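PDB 4OTE: lipoprotein from Clostridium difficile, which probably binds methionine outside the cell membrane as a substrate-binding lipoprotein of the NlpA family, and holds selenomethionine in this structure. Local coordinates for residues L58-P63 and L200-T205; L44-L49 and K72-M77. All blocks are in the same frame, centred on the assembly; numbering follows the deposited sequence.

Contact 1. Residues L58-P63 and L200-T205; sequences LFQHEP and LLAFRT. With MSE (selenomethionine), chain C; ACT (acetate ion), chain S.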
loop_
_atom_site.group_PDB
_atom_site.type_symbol
_atom_site.label_atom_id
_atom_site.label_comp_id
_atom_site.label_asym_id
_atom_site.label_seq_id
_atom_site.Cartn_x
_atom_site.Cartn_y
_atom_site.Cartn_z
ATOM N N LEU A 58 -1.370 4.654 10.076
ATOM C CA LEU A 58 -2.245 4.180 9.012
ATOM C C LEU A 58 -1.521 4.247 7.668
ATOM O O LEU A 58 -1.559 5.269 6.979
ATOM C CB LEU A 58 -3.531 5.011 8.977
ATOM C CG LEU A 58 -4.604 4.571 7.974
ATOM C CD1 LEU A 58 -4.993 3.115 8.183
ATOM C CD2 LEU A 58 -5.827 5.467 8.072
ATOM N N PHE A 59 -0.843 3.160 7.311
ATOM C CA PHE A 59 -0.107 3.101 6.039
ATOM C C PHE A 59 0.137 1.687 5.494
ATOM O O PHE A 59 0.406 1.538 4.303
ATOM C CB PHE A 59 1.242 3.833 6.170
ATOM C CG PHE A 59 2.308 3.029 6.865
ATOM C CD1 PHE A 59 2.274 2.836 8.237
ATOM C CD2 PHE A 59 3.346 2.457 6.139
ATOM C CE1 PHE A 59 3.253 2.086 8.873
ATOM C CE2 PHE A 59 4.327 1.707 6.764
ATOM C CZ PHE A 59 4.281 1.522 8.135
ATOM N N GLN A 60 0.042 0.664 6.346
ATOM C CA GLN A 60 0.481 -0.686 5.993
ATOM C C GLN A 60 -0.620 -1.738 6.103
ATOM O O GLN A 60 -1.673 -1.496 6.696
ATOM C CB GLN A 60 1.637 -1.097 6.906
ATOM C CG GLN A 60 1.203 -1.486 8.312
ATOM C CD GLN A 60 2.331 -1.381 9.312
ATOM O OE1 GLN A 60 3.360 -2.037 9.159
ATOM N NE2 GLN A 60 2.146 -0.558 10.345
ATOM N N HIS A 61 -0.347 -2.910 5.528
ATOM C CA HIS A 61 -1.163 -4.101 5.744
ATOM C C HIS A 61 -0.452 -5.040 6.729
ATOM O O HIS A 61 0.716 -4.827 7.080
ATOM C CB HIS A 61 -1.520 -4.807 4.420
ATOM C CG HIS A 61 -0.378 -4.970 3.465
ATOM N ND1 HIS A 61 0.753 -5.696 3.768
ATOM C CD2 HIS A 61 -0.215 -4.539 2.190
ATOM C CE1 HIS A 61 1.576 -5.684 2.734
ATOM N NE2 HIS A 61 1.013 -4.988 1.762
ATOM N N GLU A 62 -1.163 -6.063 7.190
ATOM C CA GLU A 62 -0.655 -6.922 8.259
ATOM C C GLU A 62 0.600 -7.708 7.877
ATOM O O GLU A 62 1.489 -7.867 8.714
ATOM C CB GLU A 62 -1.744 -7.871 8.771
ATOM C CG GLU A 62 -1.304 -8.710 9.965
ATOM C CD GLU A 62 -2.438 -9.491 10.598
ATOM O OE1 GLU A 62 -3.503 -9.647 9.960
ATOM O OE2 GLU A 62 -2.259 -9.955 11.743
ATOM N N PRO A 63 0.675 -8.211 6.626
ATOM C CA PRO A 63 1.889 -8.922 6.206
ATOM C C PRO A 63 3.158 -8.071 6.296
ATOM O O PRO A 63 4.195 -8.562 6.729
ATOM C CB PRO A 63 1.589 -9.297 4.754
ATOM C CG PRO A 63 0.110 -9.443 4.721
ATOM C CD PRO A 63 -0.418 -8.386 5.651
ATOM N N LEU A 200 -4.558 -1.003 7.258
ATOM C CA LEU A 200 -5.219 -0.971 8.554
ATOM C C LEU A 200 -4.467 -0.101 9.546
ATOM O O LEU A 200 -3.312 0.265 9.325
ATOM C CB LEU A 200 -5.385 -2.401 9.100
ATOM C CG LEU A 200 -4.280 -3.426 8.804
ATOM C CD1 LEU A 200 -2.996 -3.101 9.550
ATOM C CD2 LEU A 200 -4.748 -4.832 9.138
ATOM N N LEU A 201 -5.148 0.238 10.631
ATOM C CA LEU A 201 -4.531 0.948 11.728
ATOM C C LEU A 201 -3.612 -0.023 12.462
ATOM O O LEU A 201 -3.961 -1.190 12.659
ATOM C CB LEU A 201 -5.599 1.496 12.676
ATOM C CG LEU A 201 -5.136 2.575 13.655
ATOM C CD1 LEU A 201 -4.968 3.911 12.945
ATOM C CD2 LEU A 201 -6.122 2.698 14.808
ATOM N N ALA A 202 -2.425 0.457 12.822
ATOM C CA ALA A 202 -1.490 -0.310 13.632
ATOM C C ALA A 202 -1.198 0.462 14.907
ATOM O O ALA A 202 -1.202 1.693 14.915
ATOM C CB ALA A 202 -0.207 -0.580 12.862
ATOM N N PHE A 203 -0.949 -0.267 15.988
ATOM C CA PHE A 203 -0.745 0.347 17.292
ATOM C C PHE A 203 0.060 -0.580 18.181
ATOM O O PHE A 203 0.201 -1.767 17.880
ATOM C CB PHE A 203 -2.090 0.686 17.940
ATOM C CG PHE A 203 -3.139 -0.368 17.740
ATOM C CD1 PHE A 203 -3.179 -1.492 18.554
ATOM C CD2 PHE A 203 -4.079 -0.244 16.729
ATOM C CE1 PHE A 203 -4.142 -2.472 18.364
ATOM C CE2 PHE A 203 -5.045 -1.219 16.533
ATOM C CZ PHE A 203 -5.078 -2.334 17.354
ATOM N N ARG A 204 0.609 -0.033 19.260
ATOM C CA ARG A 204 1.363 -0.840 20.209
ATOM C C ARG A 204 0.428 -1.852 20.866
ATOM O O ARG A 204 -0.709 -1.527 21.219
ATOM C CB ARG A 204 2.037 0.038 21.269
ATOM C CG ARG A 204 3.152 0.920 20.726
ATOM C CD ARG A 204 3.779 1.757 21.826
ATOM N NE ARG A 204 2.819 2.687 22.422
ATOM C CZ ARG A 204 2.491 3.880 21.923
ATOM N NH1 ARG A 204 3.039 4.333 20.800
ATOM N NH2 ARG A 204 1.596 4.632 22.558
ATOM N N THR A 205 0.914 -3.082 21.008
ATOM C CA THR A 205 0.153 -4.154 21.640
ATOM C C THR A 205 -0.375 -3.749 23.021
ATOM O O THR A 205 -1.479 -4.144 23.398
ATOM C CB THR A 205 1.007 -5.434 21.757
ATOM O OG1 THR A 205 1.514 -5.786 20.462
ATOM C CG2 THR A 205 0.186 -6.595 22.313
HETATM N N MSE C 301 -0.791 1.151 0.314
HETATM C CA MSE C 301 0.255 0.083 0.174
HETATM C C MSE C 301 -0.359 -1.101 -0.488
HETATM O O MSE C 301 -1.363 -1.638 -0.010
HETATM O OXT MSE C 301 0.151 -1.547 -1.519
HETATM C CB MSE C 301 0.849 -0.356 1.512
HETATM C CG MSE C 301 2.020 -1.324 1.324
HETATM SE SE MSE C 301 2.641 -2.020 3.062
HETATM C CE MSE C 301 3.491 -0.373 3.695
HETATM C C ACT S . 0.568 -4.184 -1.896
HETATM O O ACT S . 0.547 -3.378 -2.854
HETATM O OXT ACT S . 1.397 -4.111 -0.963
HETATM C CH3 ACT S . -0.448 -5.273 -1.869
HETATM O O HOH W 1 -0.727 1.104 9.436
#
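L200 lays its CD1 methyl against the main chain of residues 60-62, 3.5 Å from Q60 O, while CD2 faces E62 CB at the start of the helix. The same carbonyl accepts the bond from L200 N (3.0 Å), which arrives nearly in line with C=O although its N-H is bent to 141°. L58, with CG anti to its backbone N (chi1 -176°), drops CD1 over the peptide of L200, 3.5 Å from L200 O, and its CB borders L201 CD1. Where the chain turns at F59, one water bridges the two segments: it accepts a hydrogen bond from F59 N (3.0 Å), lies 2.7 Å from L200 O, to which it probably donates, and is weakly reached by Q60 NE2. That amide nitrogen also lies 3.4 Å from A202 CB, but its main partner is N46. F59, Q60 and H61 line the selenomethionine pocket: Q60 CB and the F59 ring meet the ligand methyl CE, the selenium sits over the H61 ring, offset toward its rim, and H61 NE2 gives an in-plane bond to acetate OXT (2.9 Å), probably from the crystallisation liquor. H61 is the N-cap of helix 62-72, ND1 weakly bonding Y64 N, so one residue starts the helix and meets the ligand. L200 and L58 pack on strand 76-84, L201 on helix 211-220, and Q60 and A202 on L65 of helix 62-72.

Contact 2. Residues L44-L49 and K72-M77; sequences LPNEAL and KGYKIM
E47 swings its carboxylate back to Y74 from a CB that points away from 72-77. CG, placed beside the backbone N (chi1 -80°), already lies 3.3 Å from Y74 OH; a second bend at chi2 carries CD round the same oxygen, and OE2 at the tip accepts the hydrogen bond of Y74 OH at 2.8 Å. The hydroxyl meets OE2 from above the carboxylate plane, 49° out of it, whereas OE2 itself lies in the plane of the ring, at its edge near CE1. Carboxylate and ring stand nearly perpendicular, 79° apart. K72 CB lies 3.5 Å above one face of the Y74 ring; N46 O lies over the opposite face, farther off, with N46 CB close to Y74 CE2 (3.5 Å). Beyond the ring, the carboxamide of N46 crosses I76 at about a right angle, N46 OD1 lying 3.5 Å from I76 CD1; OD1 takes its hydrogen bonds from Q60 NE2 and N57 ND2. One turn further along the helix, L49 CD2 packs on I76 CG2 (3.7 Å), which closes the apolar end, and I76 also touches L65 and V69 of helix 62-72. Helix 44-51 therefore packs on the end of helix 62-72, the loop after it and the first residue of strand 76-84, apolar at L49-I76 and polar at E47-Y74. K72 NZ lies 4.1 Å from E47 OE2, beyond a salt bridge, yet its positive charge and the phenol hydrogen bond would both be expected to stabilise E47 as a carboxylate.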
loop_
_atom_site.group_PDB
_atom_site.type_symbol
_atom_site.label_atom_id
_atom_site.label_comp_id
_atom_site.label_asym_id
_atom_site.label_seq_id
_atom_site.Cartn_x
_atom_site.Cartn_y
_atom_site.Cartn_z
ATOM N N LEU A 44 9.763 4.749 8.704
ATOM C CA LEU A 44 9.707 5.602 9.892
ATOM C C LEU A 44 8.404 5.533 10.705
ATOM O O LEU A 44 8.449 5.691 11.922
ATOM C CB LEU A 44 10.017 7.062 9.527
ATOM C CG LEU A 44 11.388 7.321 8.899
ATOM C CD1 LEU A 44 11.553 8.797 8.568
ATOM C CD2 LEU A 44 12.514 6.845 9.806
ATOM N N PRO A 45 7.244 5.307 10.048
ATOM C CA PRO A 45 6.002 5.308 10.835
ATOM C C PRO A 45 5.966 4.266 11.952
ATOM O O PRO A 45 5.434 4.548 13.026
ATOM C CB PRO A 45 4.919 5.002 9.793
ATOM C CG PRO A 45 5.496 5.455 8.498
ATOM C CD PRO A 45 6.972 5.193 8.601
ATOM N N ASN A 46 6.512 3.078 11.691
ATOM C CA ASN A 46 6.573 2.017 12.697
ATOM C C ASN A 46 7.571 2.319 13.809
ATOM O O ASN A 46 7.298 2.036 14.976
ATOM C CB ASN A 46 6.887 0.662 12.056
ATOM C CG ASN A 46 5.675 0.034 11.386
ATOM O OD1 ASN A 46 4.532 0.286 11.772
ATOM N ND2 ASN A 46 5.919 -0.800 10.391
ATOM N N GLU A 47 8.720 2.895 13.450
ATOM C CA GLU A 47 9.687 3.365 14.443
ATOM C C GLU A 47 8.996 4.306 15.411
ATOM O O GLU A 47 8.994 4.080 16.618
ATOM C CB GLU A 47 10.860 4.097 13.778
ATOM C CG GLU A 47 11.920 3.188 13.175
ATOM C CD GLU A 47 12.730 2.428 14.215
ATOM O OE1 GLU A 47 12.831 2.902 15.371
ATOM O OE2 GLU A 47 13.269 1.353 13.873
ATOM N N ALA A 48 8.388 5.349 14.859
ATOM C CA ALA A 48 7.683 6.347 15.651
ATOM C C ALA A 48 6.637 5.701 16.549
ATOM O O ALA A 48 6.511 6.062 17.722
ATOM C CB ALA A 48 7.038 7.378 14.738
ATOM N N LEU A 49 5.895 4.740 16.004
ATOM C CA LEU A 49 4.881 4.033 16.781
ATOM C C LEU A 49 5.503 3.268 17.955
ATOM O O LEU A 49 5.006 3.328 19.081
ATOM C CB LEU A 49 4.086 3.076 15.886
ATOM C CG LEU A 49 3.007 2.230 16.566
ATOM C CD1 LEU A 49 1.994 3.119 17.268
ATOM C CD2 LEU A 49 2.319 1.313 15.563
ATOM N N LYS A 72 12.639 -6.052 13.092
ATOM C CA LYS A 72 12.979 -4.973 14.023
ATOM C C LYS A 72 12.623 -5.267 15.475
ATOM O O LYS A 72 13.165 -4.637 16.385
ATOM C CB LYS A 72 12.277 -3.686 13.600
ATOM C CG LYS A 72 12.633 -3.202 12.206
ATOM C CD LYS A 72 13.935 -2.416 12.197
ATOM C CE LYS A 72 14.179 -1.788 10.832
ATOM N NZ LYS A 72 15.202 -0.709 10.882
ATOM N N GLY A 73 11.703 -6.203 15.696
ATOM C CA GLY A 73 11.243 -6.523 17.043
ATOM C C GLY A 73 10.314 -5.477 17.632
ATOM O O GLY A 73 10.267 -5.307 18.847
ATOM N N TYR A 74 9.565 -4.777 16.779
ATOM C CA TYR A 74 8.563 -3.825 17.255
ATOM C C TYR A 74 7.497 -4.570 18.039
ATOM O O TYR A 74 7.117 -5.683 17.672
ATOM C CB TYR A 74 7.870 -3.099 16.098
ATOM C CG TYR A 74 8.764 -2.276 15.205
ATOM C CD1 TYR A 74 9.726 -1.421 15.734
ATOM C CD2 TYR A 74 8.625 -2.333 13.821
ATOM C CE1 TYR A 74 10.537 -0.662 14.908
ATOM C CE2 TYR A 74 9.426 -1.576 12.989
ATOM C CZ TYR A 74 10.377 -0.744 13.536
ATOM O OH TYR A 74 11.168 0.004 12.705
ATOM N N LYS A 75 7.005 -3.947 19.106
ATOM C CA LYS A 75 5.900 -4.499 19.883
ATOM C C LYS A 75 4.593 -3.862 19.405
ATOM O O LYS A 75 3.892 -3.196 20.166
ATOM C CB LYS A 75 6.138 -4.266 21.375
ATOM C CG LYS A 75 7.422 -4.910 21.883
ATOM C CD LYS A 75 7.589 -4.747 23.385
ATOM N N ILE A 76 4.280 -4.090 18.130
ATOM C CA ILE A 76 3.122 -3.482 17.477
ATOM C C ILE A 76 2.209 -4.535 16.861
ATOM O O ILE A 76 2.579 -5.697 16.729
ATOM C CB ILE A 76 3.542 -2.452 16.408
ATOM C CG1 ILE A 76 4.323 -3.121 15.275
ATOM C CG2 ILE A 76 4.362 -1.344 17.053
ATOM C CD1 ILE A 76 4.786 -2.162 14.200
HETATM N N MSE A 77 1.023 -4.098 16.464
HETATM C CA MSE A 77 -0.083 -4.995 16.166
HETATM C C MSE A 77 -0.985 -4.425 15.107
HETATM O O MSE A 77 -1.178 -3.220 15.047
HETATM C CB MSE A 77 -0.828 -5.023 17.489
HETATM C CG MSE A 77 -1.571 -6.306 17.740
HETATM SE SE MSE A 77 -2.711 -5.919 19.293
HETATM C CE MSE A 77 -4.369 -6.511 18.404
#

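Both contacts are largely buried and lie on the same side of the chain's centre, but contact 1 is the deeper, about 11 Å from it between centres against about 17 Å for contact 2, whose E47-K72 end reaches the surface. Contact 1 combines one backbone hydrogen bond and a bridging water with leucine methyls laid on peptides, beside the ligand; contact 2 sets a helix against a loop and strand mainly by side chains, with helix backbone over the Y74 ring. Helix 62-72 runs between them, starting in contact 1 and ending at K72, and strands 199-204 and 76-84 are neighbours in one sheet. R204 NH1 probably bonds to L49 O, and the F59 ring packs on P45.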